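Local coordinates for CaaX farnesyltransferase beta subunit Ram1 (Aspergillus fumigatus, PDB 4L9P), which probably transfers a farnesyl group from farnesyl diphosphate to the cysteine of a C-terminal CaaX motif, as the zinc-dependent, peptide-binding subunit of a heterodimer, at residues H311-C323 / Y368-Q380. Sequence-based numbering, arbitrary orientation. Where two conformers were deposited one is given.
Sequences HGAYAFCALACLC and YSHWVGNCWPLVQ. With FII ([(3,7,11-trimethyl-dodeca-2,6,10-trienyloxycarbamoyl)-methyl]-phosphonic acid), chain Q.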
ATOM      1  N   HIS B 311       2.199   3.675  -5.521  1.00  2.26           N
ATOM      2  CA  HIS B 311       0.938   2.999  -5.196  1.00  1.99           C
ATOM      3  C   HIS B 311       0.489   3.459  -3.822  1.00  2.67           C
ATOM      4  O   HIS B 311       1.271   3.502  -2.877  1.00  3.87           O
ATOM      5  CB  HIS B 311       1.160   1.466  -5.184  1.00  2.46           C
ATOM      6  CG  HIS B 311      -0.117   0.698  -5.247  1.00  2.60           C
ATOM      7  ND1 HIS B 311      -0.974   0.590  -4.156  1.00  3.59           N
ATOM      8  CD2 HIS B 311      -0.699   0.042  -6.263  1.00  4.22           C
ATOM      9  CE1 HIS B 311      -2.051  -0.092  -4.539  1.00  3.70           C
ATOM     10  NE2 HIS B 311      -1.897  -0.440  -5.819  1.00  4.17           N
ATOM     11  N   GLY B 312      -0.812   3.697  -3.662  1.00  2.48           N
ATOM     12  CA  GLY B 312      -1.336   4.191  -2.371  1.00  3.46           C
ATOM     13  C   GLY B 312      -1.049   3.239  -1.222  1.00  3.17           C
ATOM     14  O   GLY B 312      -0.832   3.731  -0.094  1.00  4.72           O
ATOM     15  N   ALA B 313      -1.079   1.917  -1.409  1.00  4.10           N
ATOM     16  CA  ALA B 313      -0.836   1.058  -0.276  1.00  5.02           C
ATOM     17  C   ALA B 313       0.587   1.238   0.245  1.00  3.55           C
ATOM     18  O   ALA B 313       0.822   1.243   1.463  1.00  4.15           O
ATOM     19  CB  ALA B 313      -1.035  -0.363  -0.684  1.00  7.71           C
ATOM     20  N   TYR B 314       1.528   1.386  -0.680  1.00  4.35           N
ATOM     21  CA  TYR B 314       2.931   1.533  -0.265  1.00  3.79           C
ATOM     22  C   TYR B 314       3.209   2.957   0.193  1.00  4.53           C
ATOM     23  O   TYR B 314       4.066   3.165   1.078  1.00  5.42           O
ATOM     24  CB  TYR B 314       3.834   1.139  -1.420  1.00  3.49           C
ATOM     25  CG  TYR B 314       3.692  -0.338  -1.767  1.00  4.60           C
ATOM     26  CD1 TYR B 314       3.833  -1.315  -0.767  1.00  6.43           C
ATOM     27  CD2 TYR B 314       3.593  -0.793  -3.091  1.00  4.72           C
ATOM     28  CE1 TYR B 314       3.818  -2.693  -1.083  1.00  5.51           C
ATOM     29  CE2 TYR B 314       3.568  -2.156  -3.387  1.00  5.17           C
ATOM     30  CZ  TYR B 314       3.679  -3.093  -2.414  1.00  6.09           C
ATOM     31  OH  TYR B 314       3.708  -4.426  -2.768  1.00  9.36           O
ATOM     32  N   ALA B 315       2.481   3.956  -0.322  1.00  3.61           N
ATOM     33  CA  ALA B 315       2.600   5.328   0.249  1.00  3.83           C
ATOM     34  C   ALA B 315       2.175   5.332   1.706  1.00  2.48           C
ATOM     35  O   ALA B 315       2.850   5.969   2.552  1.00  4.11           O
ATOM     36  CB  ALA B 315       1.762   6.296  -0.558  1.00  5.00           C
ATOM     37  N   PHE B 316       1.063   4.638   2.016  1.00  2.88           N
ATOM     38  CA  PHE B 316       0.675   4.573   3.414  1.00  2.54           C
ATOM     39  C   PHE B 316       1.803   3.955   4.256  1.00  2.32           C
ATOM     40  O   PHE B 316       2.197   4.479   5.337  1.00  4.17           O
ATOM     41  CB  PHE B 316      -0.612   3.773   3.655  1.00  3.28           C
ATOM     42  CG  PHE B 316      -0.916   3.619   5.131  1.00  3.66           C
ATOM     43  CD1 PHE B 316      -1.450   4.704   5.848  1.00  4.84           C
ATOM     44  CD2 PHE B 316      -0.541   2.454   5.809  1.00  3.92           C
ATOM     45  CE1 PHE B 316      -1.634   4.629   7.220  1.00  5.16           C
ATOM     46  CE2 PHE B 316      -0.760   2.347   7.210  1.00  4.61           C
ATOM     47  CZ  PHE B 316      -1.288   3.455   7.922  1.00  4.93           C
ATOM     48  N   CYS B 317       2.277   2.783   3.829  1.00  3.27           N
ATOM     49  CA  CYS B 317       3.325   2.131   4.644  1.00  4.41           C
ATOM     50  C   CYS B 317       4.537   3.043   4.871  1.00  3.99           C
ATOM     51  O   CYS B 317       5.083   3.108   5.978  1.00  4.27           O
ATOM     52  CB  CYS B 317       3.812   0.865   3.898  1.00  5.04           C
ATOM     53  SG  CYS B 317       2.594  -0.491   3.891  1.00  6.87           S
ATOM     54  N   ALA B 318       4.999   3.701   3.810  1.00  3.44           N
ATOM     55  CA  ALA B 318       6.178   4.560   3.914  1.00  3.13           C
ATOM     56  C   ALA B 318       5.928   5.794   4.785  1.00  4.26           C
ATOM     57  O   ALA B 318       6.778   6.133   5.603  1.00  5.10           O
ATOM     58  CB  ALA B 318       6.677   4.997   2.515  1.00  4.52           C
ATOM     59  N   LEU B 319       4.793   6.469   4.573  1.00  3.48           N
ATOM     60  CA  LEU B 319       4.541   7.705   5.334  1.00  3.84           C
ATOM     61  C   LEU B 319       4.278   7.363   6.798  1.00  3.91           C
ATOM     62  O   LEU B 319       4.769   8.072   7.691  1.00  5.16           O
ATOM     63  CB  LEU B 319       3.327   8.430   4.767  1.00  4.42           C
ATOM     64  CG  LEU B 319       3.591   9.053   3.376  1.00  6.40           C
ATOM     65  CD1 LEU B 319       2.270   9.485   2.722  1.00  7.31           C
ATOM     66  CD2 LEU B 319       4.610  10.231   3.504  1.00  9.26           C
ATOM     67  N   ALA B 320       3.533   6.281   7.070  1.00  4.12           N
ATOM     68  CA  ALA B 320       3.286   5.901   8.452  1.00  4.02           C
ATOM     69  C   ALA B 320       4.619   5.499   9.098  1.00  4.82           C
ATOM     70  O   ALA B 320       4.893   5.854  10.248  1.00  5.52           O
ATOM     71  CB  ALA B 320       2.270   4.712   8.526  1.00  4.57           C
ATOM     72  N   CYS B 321       5.470   4.749   8.373  1.00  5.33           N
ATOM     73  CA  CYS B 321       6.773   4.386   8.939  1.00  6.22           C
ATOM     74  C   CYS B 321       7.605   5.648   9.219  1.00  5.51           C
ATOM     75  O   CYS B 321       8.254   5.718  10.278  1.00  6.37           O
ATOM     76  CB  CYS B 321       7.504   3.451   7.938  1.00  6.95           C
ATOM     77  SG  CYS B 321       8.923   2.660   8.710  1.00  9.02           S
ATOM     78  N   LEU B 322       7.597   6.643   8.307  1.00  5.89           N
ATOM     79  CA  LEU B 322       8.368   7.893   8.567  1.00  5.91           C
ATOM     80  C   LEU B 322       7.868   8.569   9.841  1.00  6.25           C
ATOM     81  O   LEU B 322       8.681   9.070  10.630  1.00  7.94           O
ATOM     82  CB  LEU B 322       8.237   8.892   7.404  1.00  6.49           C
ATOM     83  CG  LEU B 322       9.087   8.518   6.191  1.00  6.48           C
ATOM     84  CD1 LEU B 322       8.749   9.512   5.083  1.00  7.29           C
ATOM     85  CD2 LEU B 322      10.599   8.532   6.451  1.00  6.82           C
ATOM     86  N   CYS B 323       6.552   8.531  10.070  1.00  5.66           N
ATOM     87  CA  CYS B 323       6.004   9.150  11.265  1.00  6.83           C
ATOM     88  C   CYS B 323       6.283   8.349  12.538  1.00  7.66           C
ATOM     89  O   CYS B 323       6.003   8.861  13.648  1.00  7.98           O
ATOM     90  CB  CYS B 323       4.475   9.400  11.080  1.00  8.16           C
ATOM     91  SG  CYS B 323       4.215  10.699   9.785  1.00  9.50           S
ATOM     92  N   TYR B 368      -8.811   1.326  -0.360  1.00  2.59           N
ATOM     93  CA  TYR B 368      -7.946   2.512  -0.366  1.00  3.02           C
ATOM     94  C   TYR B 368      -8.553   3.623   0.506  1.00  3.25           C
ATOM     95  O   TYR B 368      -7.888   4.620   0.738  1.00  3.15           O
ATOM     96  CB  TYR B 368      -7.634   3.013  -1.803  1.00  2.94           C
ATOM     97  CG  TYR B 368      -6.902   1.920  -2.604  1.00  3.15           C
ATOM     98  CD1 TYR B 368      -5.824   1.250  -2.022  1.00  5.08           C
ATOM     99  CD2 TYR B 368      -7.364   1.543  -3.840  1.00  3.50           C
ATOM    100  CE1 TYR B 368      -5.155   0.178  -2.720  1.00  4.38           C
ATOM    101  CE2 TYR B 368      -6.732   0.511  -4.560  1.00  3.24           C
ATOM    102  CZ  TYR B 368      -5.666  -0.163  -3.952  1.00  3.34           C
ATOM    103  OH  TYR B 368      -5.015  -1.167  -4.637  1.00  4.35           O
ATOM    104  N   SER B 369      -9.816   3.456   0.931  1.00  3.42           N
ATOM    105  CA  SER B 369     -10.338   4.421   1.896  1.00  3.61           C
ATOM    106  C   SER B 369      -9.425   4.483   3.118  1.00  3.34           C
ATOM    107  O   SER B 369      -9.239   5.581   3.704  1.00  4.72           O
ATOM    108  CB  SER B 369     -11.735   3.977   2.351  1.00  4.03           C
ATOM    109  OG  SER B 369     -12.544   3.769   1.213  1.00  4.39           O
ATOM    110  N   HIS B 370      -8.783   3.356   3.493  1.00  3.25           N
ATOM    111  CA  HIS B 370      -7.710   3.377   4.452  1.00  3.85           C
ATOM    112  C   HIS B 370      -6.366   3.701   3.846  1.00  3.31           C
ATOM    113  O   HIS B 370      -5.704   4.695   4.234  1.00  4.19           O
ATOM    114  CB  HIS B 370      -7.601   2.067   5.190  1.00  4.37           C
ATOM    115  CG  HIS B 370      -6.317   1.971   5.942  1.00  4.29           C
ATOM    116  ND1 HIS B 370      -5.999   2.852   6.969  1.00  5.38           N
ATOM    117  CD2 HIS B 370      -5.228   1.155   5.774  1.00  4.60           C
ATOM    118  CE1 HIS B 370      -4.761   2.580   7.393  1.00  6.38           C
ATOM    119  NE2 HIS B 370      -4.269   1.561   6.686  1.00  6.76           N
ATOM    120  N   TRP B 371      -5.918   2.942   2.831  1.00  3.14           N
ATOM    121  CA  TRP B 371      -4.482   3.108   2.461  1.00  3.55           C
ATOM    122  C   TRP B 371      -4.212   4.518   1.955  1.00  4.43           C
ATOM    123  O   TRP B 371      -3.169   5.092   2.291  1.00  6.12           O
ATOM    124  CB  TRP B 371      -4.070   2.086   1.382  1.00  3.57           C
ATOM    125  CG  TRP B 371      -4.283   0.648   1.823  1.00  3.42           C
ATOM    126  CD1 TRP B 371      -5.178  -0.257   1.302  1.00  4.06           C
ATOM    127  CD2 TRP B 371      -3.629  -0.015   2.901  1.00  3.47           C
ATOM    128  NE1 TRP B 371      -5.126  -1.445   1.990  1.00  4.60           N
ATOM    129  CE2 TRP B 371      -4.184  -1.336   2.985  1.00  4.09           C
ATOM    130  CE3 TRP B 371      -2.623   0.354   3.781  1.00  4.37           C
ATOM    131  CZ2 TRP B 371      -3.791  -2.254   3.973  1.00  5.79           C
ATOM    132  CZ3 TRP B 371      -2.237  -0.547   4.760  1.00  6.10           C
ATOM    133  CH2 TRP B 371      -2.808  -1.855   4.827  1.00  6.06           C
ATOM    134  N   VAL B 372      -5.098   5.066   1.096  1.00  3.09           N
ATOM    135  CA  VAL B 372      -4.941   6.446   0.660  1.00  3.66           C
ATOM    136  C   VAL B 372      -5.531   7.392   1.722  1.00  3.83           C
ATOM    137  O   VAL B 372      -4.895   8.391   2.063  1.00  4.97           O
ATOM    138  CB  VAL B 372      -5.600   6.652  -0.722  1.00  3.80           C
ATOM    139  CG1 VAL B 372      -5.639   8.116  -1.097  1.00  4.81           C
ATOM    140  CG2 VAL B 372      -4.823   5.839  -1.788  1.00  4.78           C
ATOM    141  N   GLY B 373      -6.732   7.087   2.252  1.00  4.11           N
ATOM    142  CA  GLY B 373      -7.412   8.035   3.162  1.00  4.55           C
ATOM    143  C   GLY B 373      -6.532   8.385   4.357  1.00  4.27           C
ATOM    144  O   GLY B 373      -6.431   9.554   4.752  1.00  6.18           O
ATOM    145  N   ASN B 374      -5.865   7.389   4.948  1.00  4.62           N
ATOM    146  CA  ASN B 374      -5.059   7.643   6.131  1.00  4.69           C
ATOM    147  C   ASN B 374      -3.684   8.181   5.819  1.00  4.42           C
ATOM    148  O   ASN B 374      -2.944   8.561   6.762  1.00  7.21           O
ATOM    149  CB  ASN B 374      -5.006   6.416   7.050  1.00  6.13           C
ATOM    150  CG  ASN B 374      -6.177   6.425   8.038  1.00  8.60           C
ATOM    151  OD1 ASN B 374      -6.499   7.512   8.606  1.00 10.53           O
ATOM    152  ND2 ASN B 374      -6.766   5.264   8.318  1.00 10.48           N
ATOM    153  N   CYS B 375      -3.329   8.313   4.519  1.00  3.71           N
ATOM    154  CA  CYS B 375      -2.168   9.165   4.219  1.00  4.13           C
ATOM    155  C   CYS B 375      -2.483  10.624   4.536  1.00  4.64           C
ATOM    156  O   CYS B 375      -1.563  11.416   4.850  1.00  6.03           O
ATOM    157  CB  CYS B 375      -1.759   9.131   2.750  1.00  5.05           C
ATOM    158  SG  CYS B 375      -0.968   7.547   2.288  1.00  5.90           S
ATOM    159  N   TRP B 376      -3.761  11.018   4.447  1.00  4.87           N
ATOM    160  CA  TRP B 376      -4.080  12.444   4.578  1.00  4.68           C
ATOM    161  C   TRP B 376      -3.769  13.064   5.955  1.00  4.80           C
ATOM    162  O   TRP B 376      -3.167  14.146   6.008  1.00  5.71           O
ATOM    163  CB  TRP B 376      -5.531  12.743   4.139  1.00  5.02           C
ATOM    164  CG  TRP B 376      -5.602  12.720   2.620  1.00  5.82           C
ATOM    165  CD1 TRP B 376      -6.265  11.785   1.795  1.00  6.70           C
ATOM    166  CD2 TRP B 376      -4.958  13.653   1.718  1.00  6.37           C
ATOM    167  NE1 TRP B 376      -6.077  12.125   0.456  1.00  6.92           N
ATOM    168  CE2 TRP B 376      -5.286  13.245   0.376  1.00  6.72           C
ATOM    169  CE3 TRP B 376      -4.138  14.777   1.908  1.00  7.74           C
ATOM    170  CZ2 TRP B 376      -4.838  13.934  -0.748  1.00  8.05           C
ATOM    171  CZ3 TRP B 376      -3.639  15.452   0.759  1.00  9.13           C
ATOM    172  CH2 TRP B 376      -4.015  15.027  -0.540  1.00  9.72           C
ATOM    173  N   PRO B 377      -4.150  12.401   7.068  1.00  5.23           N
ATOM    174  CA  PRO B 377      -3.763  13.009   8.362  1.00  5.77           C
ATOM    175  C   PRO B 377      -2.249  13.081   8.506  1.00  5.81           C
ATOM    176  O   PRO B 377      -1.767  14.017   9.187  1.00  6.78           O
ATOM    177  CB  PRO B 377      -4.346  12.043   9.417  1.00  7.31           C
ATOM    178  CG  PRO B 377      -5.339  11.170   8.702  1.00  9.25           C
ATOM    179  CD  PRO B 377      -5.061  11.247   7.202  1.00  7.22           C
ATOM    180  N   LEU B 378      -1.528  12.131   7.913  1.00  5.47           N
ATOM    181  CA  LEU B 378      -0.055  12.147   8.042  1.00  5.42           C
ATOM    182  C   LEU B 378       0.503  13.323   7.249  1.00  5.82           C
ATOM    183  O   LEU B 378       1.339  14.103   7.767  1.00  6.90           O
ATOM    184  CB  LEU B 378       0.563  10.831   7.501  1.00  6.34           C
ATOM    185  CG  LEU B 378       0.004   9.613   8.241  1.00  5.98           C
ATOM    186  CD1 LEU B 378       0.639   8.313   7.613  1.00  8.16           C
ATOM    187  CD2 LEU B 378       0.197   9.619   9.755  1.00  6.71           C
ATOM    188  N   VAL B 379       0.058  13.507   5.986  0.76  5.80           N
ATOM    189  CA  VAL B 379       0.592  14.604   5.171  0.76  6.86           C
ATOM    190  C   VAL B 379       0.119  15.945   5.778  0.76  6.56           C
ATOM    191  O   VAL B 379       0.869  16.937   5.854  0.76  6.47           O
ATOM    192  CB  VAL B 379       0.127  14.458   3.698  0.76  7.93           C
ATOM    193  CG1 VAL B 379       0.417  15.777   2.848  0.76  9.71           C
ATOM    194  CG2 VAL B 379       0.856  13.219   3.096  0.76  7.59           C
ATOM    195  N   GLN B 380      -1.149  15.991   6.189  1.00  6.38           N
ATOM    196  CA  GLN B 380      -1.689  17.237   6.782  1.00  8.07           C
ATOM    197  C   GLN B 380      -0.908  17.619   8.048  1.00  7.09           C
ATOM    198  O   GLN B 380      -0.573  18.804   8.261  1.00  7.61           O
ATOM    199  CB  GLN B 380      -3.167  17.061   7.005  1.00  8.60           C
ATOM    200  CG  GLN B 380      -3.857  17.112   5.532  1.00 10.80           C
ATOM    201  CD  GLN B 380      -5.298  16.635   5.369  1.00 12.54           C
ATOM    202  OE1 GLN B 380      -5.792  16.607   4.241  1.00 10.22           O
ATOM    203  NE2 GLN B 380      -5.985  16.327   6.460  1.00 14.11           N
TER
HETATM  204  C1  FII Q 608       0.514  -3.368   5.900  1.00 11.11           C
HETATM  205  C2  FII Q 608       0.325  -3.993   4.544  1.00 10.84           C
HETATM  206  C6  FII Q 608       0.622  -5.431   4.461  1.00 12.73           C
HETATM  207  C10 FII Q 608       0.258  -3.099   3.375  1.00 10.00           C
HETATM  208  C11 FII Q 608       0.160  -3.592   1.931  1.00  9.72           C
HETATM  209  C12 FII Q 608      -1.336  -3.493   1.510  1.00  8.89           C
HETATM  210  C15 FII Q 608      -1.644  -3.490   0.016  1.00 10.93           C
HETATM  211  C18 FII Q 608      -3.091  -3.398  -0.450  1.00 11.22           C
HETATM  212  C22 FII Q 608      -0.559  -4.024  -0.865  1.00 14.30           C
HETATM  213  C23 FII Q 608      -0.714  -3.674  -2.336  1.00 17.67           C
HETATM  214  C24 FII Q 608       0.230  -4.434  -3.188  1.00 15.94           C
HETATM  215  C27 FII Q 608      -0.223  -4.425  -4.614  1.00 12.41           C
HETATM  216  C30 FII Q 608       0.304  -3.270  -5.447  1.00 12.96           C
HETATM  217  C34 FII Q 608      -0.508  -5.764  -5.181  1.00 12.41           C
HETATM  218  C35 FII Q 608      -0.705  -5.996  -6.665  1.00 13.03           C
HETATM  219  O36 FII Q 608      -2.036  -6.387  -6.946  1.00 11.83           O
HETATM  220  N42 FII Q 608      -3.013  -5.535  -6.507  1.00 10.47           N
HETATM  221  C43 FII Q 608      -3.518  -4.725  -7.535  1.00  7.89           C
HETATM  222  O44 FII Q 608      -3.108  -4.721  -8.706  1.00  8.17           O
HETATM  223  C45 FII Q 608      -4.664  -3.835  -7.077  1.00  5.97           C
HETATM  224  P46 FII Q 608      -4.741  -2.187  -7.951  1.00  4.74           P
HETATM  225  O49 FII Q 608      -3.359  -1.651  -7.932  1.00  5.05           O
HETATM  226  O50 FII Q 608      -5.333  -2.410  -9.308  1.00  7.34           O
HETATM  227  O51 FII Q 608      -5.697  -1.392  -7.036  1.00  5.07           O
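The phosphonate of FII is gripped from both segments: Y368 OH gives a hydrogen bond to its O51 (2.5 Å), and H311 NE2 donates to its O49 (2.8 Å). R359 and K362 also hydrogen-bond FII, consistent with a basic pocket for a diphosphate-like group. The two rings meet obliquely, H311 CE1 lying 3.2 Å from Y368 OH. In H311, CG anti to the backbone N (chi1 -164°) brings the ring edge to the helix start, where ND1 accepts from A313 N in the ring plane. Imidazole suits this N-cap because one nitrogen caps the helix while the other serves the ligand.

Beyond the head, the isoprenoid lies over one face of W371. A313 CB lies on that same face and packs closely on the chain, 3.3 Å from FII C15; an alanine methyl is small enough to fit between helix and ligand. Y432 takes the indole N-H. G312, without a side chain, lets V372 CG2 approach its CA to 3.9 Å. F316 is the knob between H370, W371, C375 and L378: H370 turns an edge to its face, planes at 62°, while N374, whose OD1 is hydrogen-bonded to T443, donates from ND2 almost straight to H370 ND1, which limits rotation of that ring. F316 CB also sits against W371 O, a buried carbonyl with no clear hydrogen-bond partner. Farther along, L378 reciprocates, its CD1 wedged against A320 N at 3.6 Å and flanked by L319. Aromatic and small side chains of neighbouring helices lining a central isoprenoid pocket, with the polar head near the zinc site, fit the alpha-alpha toroid of prenyltransferase beta subunits.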